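Local coordinates for pyruvate kinase (Toxoplasma gondii, PDB 3GG8), which catalyses the last step of glycolysis, transferring the phosphoryl group of phosphoenolpyruvate to ADP to give pyruvate and ATP, at residues R381-A386 against A427-M432; I275-G280 against K296-K301; V474-K477 against L481-E484; S443-L448 against T456-S461. One frame throughout, in Å; residues are numbered along the deposited sequence.

Contact 1 (R381-A386 against A427-M432); sequences RAMCLA and AKYRPM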
loop_
_atom_site.group_PDB
_atom_site.type_symbol
_atom_site.label_atom_id
_atom_site.label_comp_id
_atom_site.label_asym_id
_atom_site.label_seq_id
_atom_site.Cartn_x
_atom_site.Cartn_y
_atom_site.Cartn_z
ATOM N N ARG C 381 -0.024 -9.311 -6.114
ATOM C CA ARG C 381 -0.003 -8.640 -4.811
ATOM C C ARG C 381 -1.011 -9.242 -3.825
ATOM O O ARG C 381 -0.816 -9.152 -2.610
ATOM C CB ARG C 381 -0.216 -7.128 -4.966
ATOM N N ALA C 382 -2.073 -9.853 -4.351
ATOM C CA ALA C 382 -3.051 -10.587 -3.535
ATOM C C ALA C 382 -2.451 -11.855 -2.926
ATOM O O ALA C 382 -2.786 -12.225 -1.799
ATOM C CB ALA C 382 -4.286 -10.929 -4.351
ATOM N N MET C 383 -1.568 -12.511 -3.680
ATOM C CA MET C 383 -0.827 -13.684 -3.204
ATOM C C MET C 383 0.287 -13.322 -2.211
ATOM O O MET C 383 0.633 -14.126 -1.342
ATOM C CB MET C 383 -0.244 -14.455 -4.389
ATOM C CG MET C 383 0.047 -15.926 -4.106
ATOM S SD MET C 383 -1.405 -16.912 -3.676
ATOM C CE MET C 383 -2.426 -16.778 -5.150
ATOM N N CYS C 384 0.849 -12.121 -2.350
ATOM C CA CYS C 384 1.884 -11.629 -1.437
ATOM C C CYS C 384 1.315 -11.268 -0.062
ATOM O O CYS C 384 1.998 -11.409 0.957
ATOM C CB CYS C 384 2.612 -10.426 -2.043
ATOM S SG CYS C 384 3.774 -10.847 -3.358
ATOM N N LEU C 385 0.068 -10.802 -0.050
ATOM C CA LEU C 385 -0.635 -10.471 1.188
ATOM C C LEU C 385 -1.292 -11.702 1.829
ATOM O O LEU C 385 -1.730 -11.650 2.980
ATOM C CB LEU C 385 -1.675 -9.376 0.934
ATOM N N ALA C 386 -1.351 -12.802 1.080
ATOM C CA ALA C 386 -1.929 -14.058 1.566
ATOM C C ALA C 386 -0.866 -15.047 2.055
ATOM O O ALA C 386 -1.152 -15.909 2.891
ATOM C CB ALA C 386 -2.798 -14.695 0.490
ATOM N N ALA C 427 4.058 -20.435 -11.159
ATOM C CA ALA C 427 2.682 -20.458 -11.637
ATOM C C ALA C 427 1.727 -19.878 -10.587
ATOM O O ALA C 427 0.824 -19.106 -10.917
ATOM C CB ALA C 427 2.277 -21.869 -12.016
ATOM N N LYS C 428 1.947 -20.269 -9.331
ATOM C CA LYS C 428 1.215 -19.758 -8.159
ATOM C C LYS C 428 1.045 -18.231 -8.181
ATOM O O LYS C 428 0.033 -17.698 -7.723
ATOM C CB LYS C 428 1.972 -20.194 -6.901
ATOM C CG LYS C 428 1.306 -19.913 -5.582
ATOM C CD LYS C 428 2.211 -20.352 -4.445
ATOM C CE LYS C 428 1.867 -19.618 -3.159
ATOM N NZ LYS C 428 2.296 -20.371 -1.947
ATOM N N TYR C 429 2.038 -17.530 -8.725
ATOM C CA TYR C 429 2.014 -16.060 -8.768
ATOM C C TYR C 429 1.347 -15.493 -10.012
ATOM O O TYR C 429 1.316 -14.289 -10.187
ATOM C CB TYR C 429 3.402 -15.466 -8.486
ATOM C CG TYR C 429 3.734 -15.662 -7.035
ATOM C CD1 TYR C 429 3.205 -14.801 -6.070
ATOM C CD2 TYR C 429 4.493 -16.747 -6.608
ATOM C CE1 TYR C 429 3.453 -14.990 -4.729
ATOM C CE2 TYR C 429 4.747 -16.949 -5.254
ATOM C CZ TYR C 429 4.216 -16.066 -4.322
ATOM O OH TYR C 429 4.438 -16.234 -2.974
ATOM N N ARG C 430 0.797 -16.382 -10.854
ATOM C CA ARG C 430 0.060 -16.002 -12.066
ATOM C C ARG C 430 0.791 -14.896 -12.851
ATOM O O ARG C 430 0.304 -13.765 -12.938
ATOM C CB ARG C 430 -1.393 -15.585 -11.734
ATOM C CG ARG C 430 -2.310 -16.683 -11.141
ATOM C CD ARG C 430 -2.697 -17.750 -12.178
ATOM N NE ARG C 430 -3.622 -18.771 -11.671
ATOM C CZ ARG C 430 -3.259 -19.988 -11.266
ATOM N NH1 ARG C 430 -4.175 -20.860 -10.837
ATOM N NH2 ARG C 430 -1.985 -20.352 -11.305
ATOM N N PRO C 431 1.984 -15.208 -13.399
ATOM C CA PRO C 431 2.662 -14.177 -14.182
ATOM C C PRO C 431 1.967 -14.006 -15.529
ATOM O O PRO C 431 1.418 -14.973 -16.082
ATOM C CB PRO C 431 4.062 -14.757 -14.383
ATOM C CG PRO C 431 3.849 -16.239 -14.340
ATOM C CD PRO C 431 2.754 -16.464 -13.355
ATOM N N MET C 432 1.967 -12.776 -16.023
ATOM C CA MET C 432 1.465 -12.457 -17.344
ATOM C C MET C 432 2.283 -13.158 -18.424
ATOM O O MET C 432 1.762 -13.477 -19.482
ATOM C CB MET C 432 1.494 -10.941 -17.546
ATOM C CG MET C 432 1.155 -10.476 -18.957
ATOM S SD MET C 432 0.188 -8.965 -18.932
ATOM C CE MET C 432 1.425 -7.772 -18.408
#
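Tyr429, whose ring meets Met383, has a phenol oxygen gripped twice: OH is hydrogen-bonded to Arg399 NH1 and to Glu395 OE2, both on helix 393-407. The contact illustrates how a helix end is fixed against a turn. Helix 376-384 offers Met383 and Cys384 to the type I beta turn Ala427-Arg430, which leads out of helix 421-427 in the alpha/beta domain. The turn is closed by the backbone bond from Arg430 N to Ala427 O (2.7 Å), with a second, weak bond from Arg430 NH2 to the same oxygen. The positive phi of Arg430 then turns the chain out of the helical path toward Pro431.

With its oxygen anchored, the tyrosine ring is met obliquely by Met383, CG lying 3.6 Å from Tyr429 CE1. Cys384 SG lies farther off, 4.4 Å from the same CE1. Beside the ring runs the extended chain of Lys428, its CE 4.2 Å from Met383 CG. Its amine passes on to a salt bridge with Glu395 OE2 and a hydrogen bond to Val304 O, so one carboxylate oxygen serves both Lys428 and Tyr429. Met383 leaves the backbone with CG anti to N (chi1 -157°), then folds at its next two torsions, and its methyl CE ends 3.7 Å from Lys428 O.

Contact 2 (I275-G280 against K296-K301); sequences IMIARG and KMMIAK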
loop_
_atom_site.group_PDB
_atom_site.type_symbol
_atom_site.label_atom_id
_atom_site.label_comp_id
_atom_site.label_asym_id
_atom_site.label_seq_id
_atom_site.Cartn_x
_atom_site.Cartn_y
_atom_site.Cartn_z
ATOM N N ILE C 275 -6.903 -30.682 -6.040
ATOM C CA ILE C 275 -8.322 -30.871 -5.731
ATOM C C ILE C 275 -9.169 -30.869 -7.009
ATOM O O ILE C 275 -8.864 -30.142 -7.966
ATOM C CB ILE C 275 -8.839 -29.759 -4.722
ATOM C CG1 ILE C 275 -8.219 -29.920 -3.316
ATOM C CG2 ILE C 275 -10.396 -29.667 -4.673
ATOM C CD1 ILE C 275 -8.420 -31.307 -2.649
ATOM N N MET C 276 -10.217 -31.692 -7.024
ATOM C CA MET C 276 -11.253 -31.586 -8.041
ATOM C C MET C 276 -12.571 -31.193 -7.357
ATOM O O MET C 276 -13.025 -31.865 -6.424
ATOM C CB MET C 276 -11.374 -32.882 -8.854
ATOM C CG MET C 276 -12.447 -32.825 -9.939
ATOM S SD MET C 276 -12.691 -34.324 -10.888
ATOM C CE MET C 276 -11.028 -34.681 -11.501
ATOM N N ILE C 277 -13.139 -30.064 -7.780
ATOM C CA ILE C 277 -14.399 -29.567 -7.253
ATOM C C ILE C 277 -15.553 -30.091 -8.127
ATOM O O ILE C 277 -15.674 -29.719 -9.296
ATOM C CB ILE C 277 -14.413 -28.012 -7.238
ATOM C CG1 ILE C 277 -13.208 -27.452 -6.475
ATOM C CG2 ILE C 277 -15.764 -27.454 -6.696
ATOM C CD1 ILE C 277 -13.040 -25.956 -6.623
ATOM N N ALA C 278 -16.378 -30.977 -7.566
ATOM C CA ALA C 278 -17.527 -31.537 -8.273
ATOM C C ALA C 278 -18.776 -30.759 -7.885
ATOM O O ALA C 278 -19.499 -31.156 -6.955
ATOM C CB ALA C 278 -17.697 -33.020 -7.941
ATOM N N ARG C 279 -19.028 -29.662 -8.608
ATOM C CA ARG C 279 -20.147 -28.757 -8.317
ATOM C C ARG C 279 -21.506 -29.427 -8.326
ATOM O O ARG C 279 -22.287 -29.201 -7.423
ATOM C CB ARG C 279 -20.194 -27.569 -9.293
ATOM C CG ARG C 279 -19.060 -26.569 -9.160
ATOM C CD ARG C 279 -18.044 -26.771 -10.274
ATOM N NE ARG C 279 -18.659 -26.742 -11.602
ATOM C CZ ARG C 279 -18.985 -25.633 -12.262
ATOM N NH1 ARG C 279 -18.766 -24.435 -11.731
ATOM N NH2 ARG C 279 -19.533 -25.725 -13.470
ATOM N N GLY C 280 -21.793 -30.226 -9.352
ATOM C CA GLY C 280 -23.089 -30.875 -9.493
ATOM C C GLY C 280 -23.443 -31.801 -8.334
ATOM O O GLY C 280 -24.580 -31.820 -7.877
ATOM N N LYS C 296 -15.505 -21.023 -4.806
ATOM C CA LYS C 296 -14.639 -19.861 -4.667
ATOM C C LYS C 296 -13.618 -20.033 -3.571
ATOM O O LYS C 296 -12.434 -19.746 -3.772
ATOM C CB LYS C 296 -15.463 -18.611 -4.342
ATOM C CG LYS C 296 -15.876 -17.841 -5.558
ATOM C CD LYS C 296 -16.582 -16.509 -5.187
ATOM C CE LYS C 296 -16.500 -15.505 -6.360
ATOM N NZ LYS C 296 -16.979 -16.086 -7.681
ATOM N N MET C 297 -14.107 -20.470 -2.411
ATOM C CA MET C 297 -13.294 -20.722 -1.230
ATOM C C MET C 297 -12.258 -21.807 -1.474
ATOM O O MET C 297 -11.112 -21.651 -1.077
ATOM C CB MET C 297 -14.198 -21.062 -0.027
ATOM C CG MET C 297 -13.525 -21.652 1.242
ATOM S SD MET C 297 -13.571 -23.469 1.446
ATOM C CE MET C 297 -15.317 -23.848 1.528
ATOM N N MET C 298 -12.659 -22.892 -2.125
ATOM C CA MET C 298 -11.765 -24.028 -2.349
ATOM C C MET C 298 -10.692 -23.730 -3.391
ATOM O O MET C 298 -9.580 -24.268 -3.321
ATOM C CB MET C 298 -12.554 -25.266 -2.758
ATOM C CG MET C 298 -13.196 -26.010 -1.589
ATOM S SD MET C 298 -13.963 -27.564 -2.093
ATOM C CE MET C 298 -15.374 -26.935 -3.023
ATOM N N ILE C 299 -11.040 -22.898 -4.371
ATOM C CA ILE C 299 -10.096 -22.497 -5.411
ATOM C C ILE C 299 -9.065 -21.560 -4.773
ATOM O O ILE C 299 -7.862 -21.728 -4.969
ATOM C CB ILE C 299 -10.808 -21.866 -6.652
ATOM C CG1 ILE C 299 -11.511 -22.954 -7.477
ATOM C CG2 ILE C 299 -9.819 -21.143 -7.544
ATOM C CD1 ILE C 299 -12.446 -22.429 -8.574
ATOM N N ALA C 300 -9.539 -20.616 -3.973
ATOM C CA ALA C 300 -8.659 -19.664 -3.303
ATOM C C ALA C 300 -7.622 -20.381 -2.430
ATOM O O ALA C 300 -6.437 -20.071 -2.489
ATOM C CB ALA C 300 -9.472 -18.689 -2.493
ATOM N N LYS C 301 -8.083 -21.352 -1.646
ATOM C CA LYS C 301 -7.239 -22.143 -0.746
ATOM C C LYS C 301 -6.196 -22.985 -1.488
ATOM O O LYS C 301 -5.043 -23.083 -1.051
ATOM C CB LYS C 301 -8.110 -23.047 0.137
ATOM C CG LYS C 301 -8.877 -22.291 1.229
ATOM C CD LYS C 301 -9.863 -23.227 1.935
ATOM C CE LYS C 301 -10.509 -22.536 3.132
ATOM N NZ LYS C 301 -9.559 -22.433 4.258
#
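Ile277 is set against two neighbours on the helix at different angles: its side chain meets Ile299 at about a right angle and slants across Met298. CG1 of Ile277 lies beside the backbone N, anti to the carbonyl carbon (chi1 -55°), and carries CD1 outward to Ile299 CG1 at 3.5 Å, a tight contact for two carbons. The same CD1 also lies 4.0 Å from Met298 CB, so that one methyl touches two successive helix residues. The methionine methyl sits mainly against the other branch, with Ile277 CG2 and Met298 CE 3.7 Å apart, and CE also reaches Ile277 CG1 at 4.1 Å.

Met298 reaches that far because its chain runs extended through SD and bends only at the last torsion (chi3 -70°), which swings CE over to the strand. These residues belong to one beta-alpha-beta step of the (beta/alpha)8 barrel: strand 275-278 is the sixth of eight, helix 288-305 covers it from outside, and the chain then returns as strand 309-312, to which Ile277 is hydrogen-bonded at Ile310. Ile277 points toward the helix, whereas the next residue, Ala278, points away from it, as expected from the alternation of a strand. Phe265 of helix 265-271 touches both Met298 and Ile275 and so extends the apolar layer, while Ile299 leans on Thr311 of the following strand.

Contact 3 (V474-K477 against L481-E484); sequences VVAK and LVTE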
loop_
_atom_site.group_PDB
_atom_site.type_symbol
_atom_site.label_atom_id
_atom_site.label_comp_id
_atom_site.label_asym_id
_atom_site.label_seq_id
_atom_site.Cartn_x
_atom_site.Cartn_y
_atom_site.Cartn_z
ATOM N N VAL C 474 17.002 -20.720 -27.819
ATOM C CA VAL C 474 17.220 -20.897 -29.253
ATOM C C VAL C 474 16.079 -21.699 -29.874
ATOM O O VAL C 474 15.620 -21.370 -30.970
ATOM C CB VAL C 474 18.585 -21.558 -29.567
ATOM C CG1 VAL C 474 18.772 -21.752 -31.076
ATOM C CG2 VAL C 474 19.718 -20.706 -29.008
ATOM N N VAL C 475 15.604 -22.735 -29.175
ATOM C CA VAL C 475 14.415 -23.453 -29.647
ATOM C C VAL C 475 13.228 -22.485 -29.732
ATOM O O VAL C 475 12.573 -22.400 -30.775
ATOM C CB VAL C 475 14.061 -24.709 -28.803
ATOM C CG1 VAL C 475 12.611 -25.125 -29.037
ATOM C CG2 VAL C 475 14.981 -25.857 -29.146
ATOM N N ALA C 476 12.978 -21.743 -28.651
ATOM C CA ALA C 476 11.902 -20.749 -28.619
ATOM C C ALA C 476 12.006 -19.738 -29.764
ATOM O O ALA C 476 11.000 -19.364 -30.350
ATOM C CB ALA C 476 11.873 -20.032 -27.274
ATOM N N LYS C 477 13.229 -19.314 -30.080
ATOM C CA LYS C 477 13.482 -18.326 -31.144
ATOM C C LYS C 477 13.244 -18.915 -32.547
ATOM O O LYS C 477 12.841 -18.205 -33.476
ATOM C CB LYS C 477 14.907 -17.759 -30.993
ATOM C CG LYS C 477 15.297 -16.592 -31.908
ATOM C CD LYS C 477 16.809 -16.357 -31.803
ATOM C CE LYS C 477 17.455 -15.982 -33.139
ATOM N NZ LYS C 477 17.585 -14.501 -33.371
ATOM N N LEU C 481 8.578 -17.855 -30.922
ATOM C CA LEU C 481 7.979 -17.527 -29.629
ATOM C C LEU C 481 8.665 -16.321 -28.991
ATOM O O LEU C 481 8.020 -15.505 -28.327
ATOM C CB LEU C 481 8.103 -18.713 -28.672
ATOM C CG LEU C 481 7.104 -19.876 -28.623
ATOM C CD1 LEU C 481 6.596 -20.338 -30.002
ATOM C CD2 LEU C 481 7.715 -21.050 -27.844
ATOM N N VAL C 482 9.986 -16.241 -29.157
ATOM C CA VAL C 482 10.751 -15.088 -28.693
ATOM C C VAL C 482 11.548 -14.530 -29.860
ATOM O O VAL C 482 11.865 -15.260 -30.797
ATOM C CB VAL C 482 11.669 -15.421 -27.475
ATOM C CG1 VAL C 482 10.828 -15.859 -26.273
ATOM C CG2 VAL C 482 12.737 -16.481 -27.824
ATOM N N THR C 483 11.841 -13.233 -29.818
ATOM C CA THR C 483 12.648 -12.597 -30.860
ATOM C C THR C 483 13.956 -12.042 -30.292
ATOM O O THR C 483 14.036 -11.703 -29.111
ATOM C CB THR C 483 11.875 -11.474 -31.609
ATOM O OG1 THR C 483 11.595 -10.390 -30.715
ATOM C CG2 THR C 483 10.567 -12.001 -32.201
ATOM N N GLU C 484 14.971 -11.979 -31.151
ATOM C CA GLU C 484 16.272 -11.378 -30.869
ATOM C C GLU C 484 16.119 -10.095 -30.047
ATOM O O GLU C 484 15.389 -9.184 -30.444
ATOM C CB GLU C 484 16.954 -11.069 -32.212
ATOM C CG GLU C 484 18.480 -11.076 -32.225
ATOM C CD GLU C 484 19.104 -9.695 -32.044
ATOM O OE1 GLU C 484 19.030 -9.147 -30.920
ATOM O OE2 GLU C 484 19.688 -9.169 -33.023
#
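The chain leaving the C-terminal end of helix 465-478 folds back against its last turn, where Ala476 meets Leu481 and Val482. Ala476 O receives two amides. Leu481 N comes in at 2.9 Å with an N-H...O angle of 154°, tilted 20° from the carbonyl plane. Val482 N adds a longer, weak bond of 3.5 Å to the same oxygen. The first is an i to i+5 link, one residue longer than the i to i+4 bond of an alpha helix, and it ties the departing chain to the helix it has just left.

Next to it Lys477 CA makes a CA-H...O contact with Val482 O at 3.5 Å. In the alpha/beta domain this is the connection from helix 465-478 to strand 487-494, and Val482 also packs on Ala411 and Val510 beside it. With CG1 of the valine anti to the carbonyl carbon (chi1 -62°), CG2 falls between the backbone N and that carbon, which brings it to 3.7 Å from Ala476 CB. Leu481 CB lies 3.4 Å from Ala476 O.

On the outer side Lys477 and Glu484 lie alongside, pointing the same way, with the aliphatic part of the glutamate against the amine: Lys477 NZ is 3.7 Å from Glu484 CB. No salt bridge forms, since Lys477 NZ and Glu484 OE2 stand 5.7 Å apart; the amine instead bonds to Glu511 O, at the chain's C terminus.

Contact 4 (S443-L448 against T456-S461); sequences STIKHL and TMQVPS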
loop_
_atom_site.group_PDB
_atom_site.type_symbol
_atom_site.label_atom_id
_atom_site.label_comp_id
_atom_site.label_asym_id
_atom_site.label_seq_id
_atom_site.Cartn_x
_atom_site.Cartn_y
_atom_site.Cartn_z
ATOM N N SER C 443 7.594 -38.061 -15.629
ATOM C CA SER C 443 6.418 -37.960 -14.781
ATOM C C SER C 443 6.173 -36.515 -14.321
ATOM O O SER C 443 5.025 -36.062 -14.300
ATOM C CB SER C 443 6.459 -38.959 -13.620
ATOM O OG SER C 443 7.571 -38.724 -12.794
ATOM N N THR C 444 7.247 -35.781 -14.024
ATOM C CA THR C 444 7.123 -34.350 -13.713
ATOM C C THR C 444 6.517 -33.563 -14.874
ATOM O O THR C 444 5.602 -32.772 -14.666
ATOM C CB THR C 444 8.464 -33.727 -13.255
ATOM O OG1 THR C 444 8.726 -34.127 -11.912
ATOM C CG2 THR C 444 8.427 -32.201 -13.270
ATOM N N ILE C 445 7.013 -33.771 -16.088
ATOM C CA ILE C 445 6.417 -33.133 -17.270
ATOM C C ILE C 445 4.902 -33.418 -17.408
ATOM O O ILE C 445 4.121 -32.515 -17.754
ATOM C CB ILE C 445 7.194 -33.514 -18.549
ATOM C CG1 ILE C 445 8.423 -32.621 -18.681
ATOM C CG2 ILE C 445 6.330 -33.386 -19.813
ATOM C CD1 ILE C 445 9.642 -33.424 -18.735
ATOM N N LYS C 446 4.503 -34.657 -17.120
ATOM C CA LYS C 446 3.095 -35.062 -17.125
ATOM C C LYS C 446 2.275 -34.402 -15.998
ATOM O O LYS C 446 1.151 -33.956 -16.229
ATOM C CB LYS C 446 2.969 -36.596 -17.044
ATOM C CG LYS C 446 3.584 -37.363 -18.224
ATOM C CD LYS C 446 2.599 -37.526 -19.350
ATOM C CE LYS C 446 3.160 -38.344 -20.494
ATOM N NZ LYS C 446 3.287 -39.786 -20.155
ATOM N N HIS C 447 2.836 -34.347 -14.791
ATOM C CA HIS C 447 2.160 -33.721 -13.650
ATOM C C HIS C 447 1.879 -32.237 -13.876
ATOM O O HIS C 447 0.907 -31.690 -13.382
ATOM C CB HIS C 447 2.963 -33.922 -12.361
ATOM C CG HIS C 447 3.037 -35.348 -11.905
ATOM N ND1 HIS C 447 4.160 -35.882 -11.306
ATOM C CD2 HIS C 447 2.129 -36.353 -11.960
ATOM C CE1 HIS C 447 3.935 -37.144 -10.995
ATOM N NE2 HIS C 447 2.713 -37.458 -11.388
ATOM N N LEU C 448 2.737 -31.608 -14.660
ATOM C CA LEU C 448 2.685 -30.175 -14.919
ATOM C C LEU C 448 1.602 -29.776 -15.912
ATOM O O LEU C 448 1.368 -28.588 -16.129
ATOM C CB LEU C 448 4.061 -29.713 -15.422
ATOM C CG LEU C 448 5.071 -28.980 -14.523
ATOM C CD1 LEU C 448 4.769 -28.984 -13.027
ATOM C CD2 LEU C 448 6.474 -29.475 -14.816
ATOM N N THR C 456 5.323 -27.088 -21.380
ATOM C CA THR C 456 6.291 -28.031 -20.901
ATOM C C THR C 456 7.218 -28.395 -22.052
ATOM O O THR C 456 6.790 -28.411 -23.193
ATOM C CB THR C 456 5.498 -29.204 -20.276
ATOM O OG1 THR C 456 5.791 -29.323 -18.870
ATOM C CG2 THR C 456 5.651 -30.486 -21.019
ATOM N N MET C 457 8.505 -28.591 -21.755
ATOM C CA MET C 457 9.456 -29.164 -22.711
ATOM C C MET C 457 10.363 -30.161 -21.972
ATOM O O MET C 457 11.148 -29.760 -21.101
ATOM C CB MET C 457 10.283 -28.061 -23.396
ATOM C CG MET C 457 11.239 -28.518 -24.490
ATOM S SD MET C 457 12.225 -27.157 -25.183
ATOM C CE MET C 457 13.380 -28.078 -26.189
ATOM N N GLN C 458 10.260 -31.450 -22.319
ATOM C CA GLN C 458 11.180 -32.451 -21.769
ATOM C C GLN C 458 12.586 -32.260 -22.316
ATOM O O GLN C 458 12.781 -31.919 -23.480
ATOM C CB GLN C 458 10.704 -33.896 -21.978
ATOM C CG GLN C 458 11.494 -34.905 -21.110
ATOM C CD GLN C 458 11.033 -36.352 -21.222
ATOM O OE1 GLN C 458 9.840 -36.632 -21.303
ATOM N NE2 GLN C 458 11.986 -37.280 -21.184
ATOM N N VAL C 459 13.566 -32.501 -21.462
ATOM C CA VAL C 459 14.951 -32.196 -21.758
ATOM C C VAL C 459 15.779 -33.441 -21.367
ATOM O O VAL C 459 15.354 -34.206 -20.498
ATOM C CB VAL C 459 15.300 -30.866 -21.011
ATOM C CG1 VAL C 459 16.186 -31.084 -19.785
ATOM C CG2 VAL C 459 15.847 -29.839 -21.960
ATOM N N PRO C 460 16.913 -33.715 -22.054
ATOM C CA PRO C 460 17.667 -34.921 -21.652
ATOM C C PRO C 460 18.257 -34.878 -20.232
ATOM O O PRO C 460 18.376 -33.804 -19.633
ATOM C CB PRO C 460 18.791 -35.018 -22.702
ATOM C CG PRO C 460 18.390 -34.107 -23.808
ATOM C CD PRO C 460 17.542 -33.033 -23.198
ATOM N N SER C 461 18.621 -36.050 -19.707
ATOM C CA SER C 461 19.195 -36.164 -18.366
ATOM C C SER C 461 20.616 -35.604 -18.286
ATOM O O SER C 461 21.304 -35.477 -19.306
ATOM C CB SER C 461 19.186 -37.632 -17.903
ATOM O OG SER C 461 17.909 -38.020 -17.404
#
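Helix 442-447 passes over strand 454-458, the two backbones coming nearest at Ile445 and Thr456, whose CA atoms are 6.3 Å apart. No hydrogen bond joins the segments, and the contact is made by side chains around Ile445, which points at the strand. Its CG2 presses on Thr456 CG2 at 3.2 Å, closer than carbons normally come, so the exact fit of these two methyls is doubtful. The other branch goes two residues along the strand, to Gln458: Ile445 CD1 lies 3.4 Å from Gln458 CG and equally close to its CB.

Here the two chains cross at about a right angle. A chi1 of -166° carries the glutamine chain away from its own amide and straight on, which leaves its CB and CG for the isoleucine methyl while OE1 travels on to a hydrogen bond with Arg95 NH1. That arginine, just ahead of barrel strand 97-101, also touches Ile445.

Thr456 OG1 is covered on this side by Leu448, whose CB is 3.9 Å away. The nearby Ile445 O is 3.8 Å from Thr456 OG1, too far for a bond, and the buried hydroxyl has no hydrogen-bond partner in the model; the carbonyl bonds instead to Gln449 NE2. Another side of the helix faces the barrel, where His447 meets the ring of Phe224 edge-to-face. Strand 435-439, helix 442-447 and the edge strand 454-458 make up a beta-alpha-beta crossover, a unit characteristic of parallel-sheet alpha/beta domains, and Ile445, with Leu448 beside it, seats the helix on the returning strand.

Overall arrangement
From the N terminus, contact 2 comes first and closes a short loop within one barrel step. Contact 1 follows, spanning a longer stretch: it joins helix 376-384, beyond the barrel's last strand, to the turn after helix 421-427 of the alpha/beta domain. Contact 4 then closes a crossover at the edge of that domain's sheet, and contact 3 closes the tightest loop, ahead of strand 487-494. All four stand in series; none nests in or crosses another. Contacts 4 and 3 touch, Val475 CG2 lying 4.0 Å from Met457 CE, whereas contacts 2 and 3 are farthest apart, their centres about 37 Å from each other.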